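Local coordinates for viral protein F93 (PDB 2CO5) that probably binds DNA as a winged-helix homodimer within cells infected by an archaeal virus of hot springs, at residues L15-I20 with R31-K36; Y11-K16 with F38-S43. All coordinates share one frame; numbering follows the deposited sequence.

Interaction 1 of 2, residues L15-I20 with R31-K36; sequences LKVLVI and RSEILK
Within the winged-helix fold, Val17 of helix 9-20 packs against Glu33 and Ile34 of helix 30-38, joining the first helix of the domain to the one that opens the helix-turn-helix. The backbones come nearest at Val17 and Ile34, whose CA atoms lie 6.7 Å apart. Such a close approach suits valine, whose two methyls branch directly from CB and touch the other helix without a long side chain. With CG1 anti to the backbone N (chi1 162°), the fork faces the other helix and each methyl takes its own neighbour. CG1 of Val17 rests on CB of Glu33 at 3.7 Å, the two side chains meeting at a slant. CG2 of Val17 reaches CG1 of Ile34 at 3.9 Å, and here the side chains cross at roughly a right angle, so that the methyl touches the flank of the isoleucine near its root.

Glu33 plays a double role. Its CB supplies apolar surface to Val17, while a bend at chi2 (-69°) turns the chain beyond CG and carries the carboxylate off toward polar partners. A long salt bridge links OE2 of Glu33 to NZ of Lys36 at 3.9 Å, about one turn along the same helix. OE1 accepts a hydrogen bond from ND2 of Asn21, which also bonds to the backbone O of Val17, so this amide ties the end of the first helix to the second. Leu25 of strand 24-26 touches both Val17 and Glu33, and Ile34 leans on Ile42 of the following loop. The packing of the first helix on the second is characteristic of the three-helix core of winged-helix DNA-binding domains; here the carboxylate of Glu33 borders it.

Interaction 2 of 2, residues Y11-K16 with F38-S43; sequences YYIILK and FDIDIS
Ile13 is the centre of the tightly packed part, reaching Phe38 with one branch and Ile40 with the other. Its CG2 methyl lies 3.9 Å from CD2 of Phe38 and 4.2 Å from CE2 of Phe38, approaching the ring obliquely as the two side chains run past each other in opposite directions. The longer branch, with CG1 beside the backbone N (chi1 -74°), brings CD1 of Ile13 to within 3.3 Å of CD1 of Ile40. That is closer than methyl groups normally come, so the exact spacing is doubtful, though the methyls clearly meet.

Toward Lys16 the packing thins. CG of Lys16 sits in the plane of the Phe38 ring, at its edge, 3.8 Å from CZ of Phe38. A bend at chi2 (61°) then leads the rest of the lysine away, so the apolar root serves the contact while the ammonium group leaves it. Asp39, with positive phi just after the helix, and Asp41 are exposed.

The second subunit covers part of this contact: its Ile91 packs on Ile13, Phe38 and Ile40, and its Lys90 donates a hydrogen bond to the backbone O of Phe38. All three contacts across the segments join carbon to carbon, which implies cohesion through van der Waals packing and the burial of apolar surface.

In the fold
Interactions 1 and 2 both start from helix 9-20, share Leu15 and Lys16 as segment members, and have centres about 6 Å apart, on the same side of the chain's centre. The chain runs from that helix through strand 24-26 into helix 30-38, which supplies 31-36, and then through the loop 38-43 before helix 44-56. One helix therefore packs against both the second helix and the turn of the helix-turn-helix. Arg31 of interaction 1 and Asp41 of interaction 2 form a long, weak ion pair. The second subunit packs directly on interaction 2, so the dimer interface lies beside the probable DNA-binding unit; at interaction 1 it reaches residues at the margin.

Interaction 1 of 2, residues L15-I20 with R31-K36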
loop_
_atom_site.group_PDB
_atom_site.type_symbol
_atom_site.label_atom_id
_atom_site.label_comp_id
_atom_site.label_asym_id
_atom_site.label_seq_id
_atom_site.Cartn_x
_atom_site.Cartn_y
_atom_site.Cartn_z
ATOM N N LEU B 15 -10.132 1.253 -7.178
ATOM C CA LEU B 15 -9.856 1.653 -8.569
ATOM C C LEU B 15 -9.756 0.458 -9.519
ATOM O O LEU B 15 -10.176 0.537 -10.673
ATOM C CB LEU B 15 -8.565 2.486 -8.643
ATOM C CG LEU B 15 -8.700 4.012 -8.552
ATOM C CD1 LEU B 15 -9.875 4.417 -7.698
ATOM C CD2 LEU B 15 -7.408 4.663 -8.057
ATOM N N LYS B 16 -9.186 -0.642 -9.033
ATOM C CA LYS B 16 -9.014 -1.838 -9.852
ATOM C C LYS B 16 -10.364 -2.471 -10.182
ATOM O O LYS B 16 -10.564 -2.960 -11.298
ATOM C CB LYS B 16 -8.093 -2.842 -9.146
ATOM C CG LYS B 16 -7.815 -4.155 -9.911
ATOM C CD LYS B 16 -7.130 -3.922 -11.231
ATOM C CE LYS B 16 -6.780 -5.242 -11.921
ATOM N NZ LYS B 16 -6.404 -5.029 -13.346
ATOM N N VAL B 17 -11.279 -2.462 -9.213
ATOM C CA VAL B 17 -12.628 -3.011 -9.403
ATOM C C VAL B 17 -13.428 -2.182 -10.420
ATOM O O VAL B 17 -14.197 -2.734 -11.208
ATOM C CB VAL B 17 -13.386 -3.144 -8.054
ATOM C CG1 VAL B 17 -14.897 -3.294 -8.265
ATOM C CG2 VAL B 17 -12.847 -4.327 -7.271
ATOM N N LEU B 18 -13.227 -0.867 -10.408
ATOM C CA LEU B 18 -13.789 0.012 -11.442
ATOM C C LEU B 18 -13.245 -0.308 -12.840
ATOM O O LEU B 18 -14.018 -0.516 -13.769
ATOM C CB LEU B 18 -13.538 1.485 -11.099
ATOM C CG LEU B 18 -14.684 2.176 -10.355
ATOM C CD1 LEU B 18 -15.809 2.483 -11.328
ATOM C CD2 LEU B 18 -15.180 1.322 -9.192
ATOM N N VAL B 19 -11.922 -0.352 -12.975
ATOM C CA VAL B 19 -11.270 -0.701 -14.250
ATOM C C VAL B 19 -11.704 -2.082 -14.756
ATOM O O VAL B 19 -11.980 -2.260 -15.942
ATOM C CB VAL B 19 -9.729 -0.667 -14.117
ATOM C CG1 VAL B 19 -9.054 -1.291 -15.339
ATOM C CG2 VAL B 19 -9.253 0.755 -13.905
ATOM N N ILE B 20 -11.754 -3.048 -13.843
ATOM C CA ILE B 20 -12.267 -4.396 -14.121
ATOM C C ILE B 20 -13.675 -4.378 -14.728
ATOM O O ILE B 20 -13.984 -5.170 -15.616
ATOM C CB ILE B 20 -12.289 -5.249 -12.821
ATOM C CG1 ILE B 20 -10.937 -5.928 -12.596
ATOM C CG2 ILE B 20 -13.374 -6.298 -12.873
ATOM C CD1 ILE B 20 -10.811 -6.629 -11.234
ATOM N N ARG B 31 -18.928 -3.173 -2.767
ATOM C CA ARG B 31 -18.472 -3.958 -1.617
ATOM C C ARG B 31 -18.432 -5.448 -1.959
ATOM O O ARG B 31 -17.440 -6.126 -1.690
ATOM C CB ARG B 31 -19.364 -3.711 -0.388
ATOM C CG ARG B 31 -18.793 -4.303 0.896
ATOM C CD ARG B 31 -19.665 -4.045 2.128
ATOM N NE ARG B 31 -19.213 -4.873 3.249
ATOM C CZ ARG B 31 -19.761 -4.894 4.463
ATOM N NH1 ARG B 31 -20.798 -4.120 4.766
ATOM N NH2 ARG B 31 -19.261 -5.696 5.388
ATOM N N SER B 32 -19.518 -5.941 -2.555
ATOM C CA SER B 32 -19.612 -7.331 -3.000
ATOM C C SER B 32 -18.534 -7.685 -4.018
ATOM O O SER B 32 -17.915 -8.737 -3.924
ATOM C CB SER B 32 -20.982 -7.593 -3.628
ATOM O OG SER B 32 -22.006 -7.420 -2.673
ATOM N N GLU B 33 -18.335 -6.805 -4.998
ATOM C CA GLU B 33 -17.329 -6.999 -6.039
ATOM C C GLU B 33 -15.941 -7.182 -5.445
ATOM O O GLU B 33 -15.210 -8.090 -5.823
ATOM C CB GLU B 33 -17.309 -5.799 -6.993
ATOM C CG GLU B 33 -18.362 -5.839 -8.070
ATOM C CD GLU B 33 -18.106 -6.939 -9.085
ATOM O OE1 GLU B 33 -17.047 -6.907 -9.754
ATOM O OE2 GLU B 33 -18.969 -7.830 -9.210
ATOM N N ILE B 34 -15.583 -6.297 -4.523
ATOM C CA ILE B 34 -14.307 -6.373 -3.818
ATOM C C ILE B 34 -14.170 -7.696 -3.072
ATOM O O ILE B 34 -13.118 -8.341 -3.127
ATOM C CB ILE B 34 -14.160 -5.211 -2.819
ATOM C CG1 ILE B 34 -13.949 -3.892 -3.563
ATOM C CG2 ILE B 34 -12.998 -5.457 -1.867
ATOM C CD1 ILE B 34 -14.097 -2.667 -2.667
ATOM N N LEU B 35 -15.230 -8.096 -2.372
ATOM C CA LEU B 35 -15.214 -9.358 -1.638
ATOM C C LEU B 35 -15.016 -10.559 -2.565
ATOM O O LEU B 35 -14.210 -11.447 -2.273
ATOM C CB LEU B 35 -16.496 -9.545 -0.818
ATOM C CG LEU B 35 -16.552 -10.822 0.034
ATOM C CD1 LEU B 35 -15.341 -10.915 0.983
ATOM C CD2 LEU B 35 -17.859 -10.887 0.800
ATOM N N LYS B 36 -15.747 -10.593 -3.673
ATOM C CA LYS B 36 -15.688 -11.753 -4.550
ATOM C C LYS B 36 -14.421 -11.779 -5.406
ATOM O O LYS B 36 -13.878 -12.847 -5.663
ATOM C CB LYS B 36 -16.966 -11.906 -5.388
ATOM C CG LYS B 36 -17.134 -11.005 -6.597
ATOM C CD LYS B 36 -17.899 -11.763 -7.687
ATOM C CE LYS B 36 -18.385 -10.846 -8.792
ATOM N NZ LYS B 36 -18.804 -11.603 -10.000
#

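Interaction 2 of 2, residues Y11-K16 with F38-S43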
loop_
_atom_site.group_PDB
_atom_site.type_symbol
_atom_site.label_atom_id
_atom_site.label_comp_id
_atom_site.label_asym_id
_atom_site.label_seq_id
_atom_site.Cartn_x
_atom_site.Cartn_y
_atom_site.Cartn_z
ATOM N N TYR B 11 -7.455 1.806 -1.678
ATOM C CA TYR B 11 -7.653 2.705 -2.813
ATOM C C TYR B 11 -7.351 1.983 -4.119
ATOM O O TYR B 11 -8.110 2.092 -5.070
ATOM C CB TYR B 11 -6.777 3.959 -2.707
ATOM C CG TYR B 11 -7.291 5.027 -1.759
ATOM C CD1 TYR B 11 -8.592 5.515 -1.862
ATOM C CD2 TYR B 11 -6.469 5.574 -0.790
ATOM C CE1 TYR B 11 -9.057 6.512 -1.014
ATOM C CE2 TYR B 11 -6.922 6.582 0.063
ATOM C CZ TYR B 11 -8.211 7.043 -0.057
ATOM O OH TYR B 11 -8.672 8.017 0.791
ATOM N N TYR B 12 -6.243 1.247 -4.159
ATOM C CA TYR B 12 -5.887 0.474 -5.347
ATOM C C TYR B 12 -6.993 -0.515 -5.682
ATOM O O TYR B 12 -7.423 -0.616 -6.823
ATOM C CB TYR B 12 -4.568 -0.276 -5.148
ATOM C CG TYR B 12 -4.245 -1.198 -6.303
ATOM C CD1 TYR B 12 -3.736 -0.692 -7.498
ATOM C CD2 TYR B 12 -4.479 -2.572 -6.214
ATOM C CE1 TYR B 12 -3.453 -1.528 -8.568
ATOM C CE2 TYR B 12 -4.207 -3.414 -7.278
ATOM C CZ TYR B 12 -3.694 -2.882 -8.459
ATOM O OH TYR B 12 -3.409 -3.700 -9.520
ATOM N N ILE B 13 -7.461 -1.230 -4.672
ATOM C CA ILE B 13 -8.513 -2.211 -4.855
ATOM C C ILE B 13 -9.802 -1.594 -5.406
ATOM O O ILE B 13 -10.408 -2.149 -6.321
ATOM C CB ILE B 13 -8.792 -2.957 -3.540
ATOM C CG1 ILE B 13 -7.662 -3.945 -3.263
ATOM C CG2 ILE B 13 -10.115 -3.672 -3.613
ATOM C CD1 ILE B 13 -7.645 -4.469 -1.858
ATOM N N ILE B 14 -10.214 -0.448 -4.864
ATOM C CA ILE B 14 -11.402 0.251 -5.356
ATOM C C ILE B 14 -11.252 0.621 -6.835
ATOM O O ILE B 14 -12.139 0.337 -7.642
ATOM C CB ILE B 14 -11.704 1.532 -4.543
ATOM C CG1 ILE B 14 -12.224 1.167 -3.141
ATOM C CG2 ILE B 14 -12.719 2.395 -5.278
ATOM C CD1 ILE B 14 -12.323 2.340 -2.185
ATOM N N LEU B 15 -10.132 1.253 -7.178
ATOM C CA LEU B 15 -9.856 1.653 -8.569
ATOM C C LEU B 15 -9.756 0.458 -9.519
ATOM O O LEU B 15 -10.176 0.537 -10.673
ATOM C CB LEU B 15 -8.565 2.486 -8.643
ATOM C CG LEU B 15 -8.700 4.012 -8.552
ATOM C CD1 LEU B 15 -9.875 4.417 -7.698
ATOM C CD2 LEU B 15 -7.408 4.663 -8.057
ATOM N N LYS B 16 -9.186 -0.642 -9.033
ATOM C CA LYS B 16 -9.014 -1.838 -9.852
ATOM C C LYS B 16 -10.364 -2.471 -10.182
ATOM O O LYS B 16 -10.564 -2.960 -11.298
ATOM C CB LYS B 16 -8.093 -2.842 -9.146
ATOM C CG LYS B 16 -7.815 -4.155 -9.911
ATOM C CD LYS B 16 -7.130 -3.922 -11.231
ATOM C CE LYS B 16 -6.780 -5.242 -11.921
ATOM N NZ LYS B 16 -6.404 -5.029 -13.346
ATOM N N PHE B 38 -11.432 -10.060 -4.593
ATOM C CA PHE B 38 -10.206 -9.993 -3.791
ATOM C C PHE B 38 -10.234 -10.722 -2.449
ATOM O O PHE B 38 -9.218 -10.760 -1.762
ATOM C CB PHE B 38 -9.802 -8.532 -3.577
ATOM C CG PHE B 38 -9.288 -7.873 -4.820
ATOM C CD1 PHE B 38 -7.997 -8.136 -5.274
ATOM C CD2 PHE B 38 -10.099 -7.024 -5.563
ATOM C CE1 PHE B 38 -7.522 -7.550 -6.434
ATOM C CE2 PHE B 38 -9.627 -6.431 -6.723
ATOM C CZ PHE B 38 -8.335 -6.693 -7.161
ATOM N N ASP B 39 -11.378 -11.288 -2.070
ATOM C CA ASP B 39 -11.496 -12.003 -0.795
ATOM C C ASP B 39 -11.319 -11.069 0.406
ATOM O O ASP B 39 -10.971 -11.518 1.497
ATOM C CB ASP B 39 -10.468 -13.152 -0.735
ATOM C CG ASP B 39 -10.999 -14.385 -0.033
ATOM O OD1 ASP B 39 -12.164 -14.763 -0.282
ATOM O OD2 ASP B 39 -10.242 -14.993 0.756
ATOM N N ILE B 40 -11.573 -9.777 0.203
ATOM C CA ILE B 40 -11.441 -8.769 1.247
ATOM C C ILE B 40 -12.810 -8.163 1.540
ATOM O O ILE B 40 -13.526 -7.748 0.625
ATOM C CB ILE B 40 -10.466 -7.647 0.826
ATOM C CG1 ILE B 40 -9.066 -8.215 0.588
ATOM C CG2 ILE B 40 -10.391 -6.549 1.893
ATOM C CD1 ILE B 40 -8.128 -7.230 -0.079
ATOM N N ASP B 41 -13.166 -8.128 2.820
ATOM C CA ASP B 41 -14.434 -7.570 3.276
ATOM C C ASP B 41 -14.161 -6.222 3.931
ATOM O O ASP B 41 -13.691 -6.159 5.066
ATOM C CB ASP B 41 -15.108 -8.521 4.278
ATOM C CG ASP B 41 -16.619 -8.318 4.370
ATOM O OD1 ASP B 41 -17.171 -7.558 3.548
ATOM O OD2 ASP B 41 -17.257 -8.939 5.257
ATOM N N ILE B 42 -14.427 -5.142 3.206
ATOM C CA ILE B 42 -14.289 -3.804 3.773
ATOM C C ILE B 42 -15.654 -3.383 4.324
ATOM O O ILE B 42 -16.656 -3.415 3.607
ATOM C CB ILE B 42 -13.796 -2.782 2.725
ATOM C CG1 ILE B 42 -12.517 -3.280 2.036
ATOM C CG2 ILE B 42 -13.531 -1.438 3.382
ATOM C CD1 ILE B 42 -12.053 -2.398 0.889
ATOM N N SER B 43 -15.689 -3.001 5.596
ATOM C CA SER B 43 -16.921 -2.541 6.235
ATOM C C SER B 43 -17.430 -1.255 5.570
ATOM O O SER B 43 -16.663 -0.538 4.917
ATOM C CB SER B 43 -16.688 -2.323 7.731
ATOM O OG SER B 43 -15.683 -1.347 7.949
#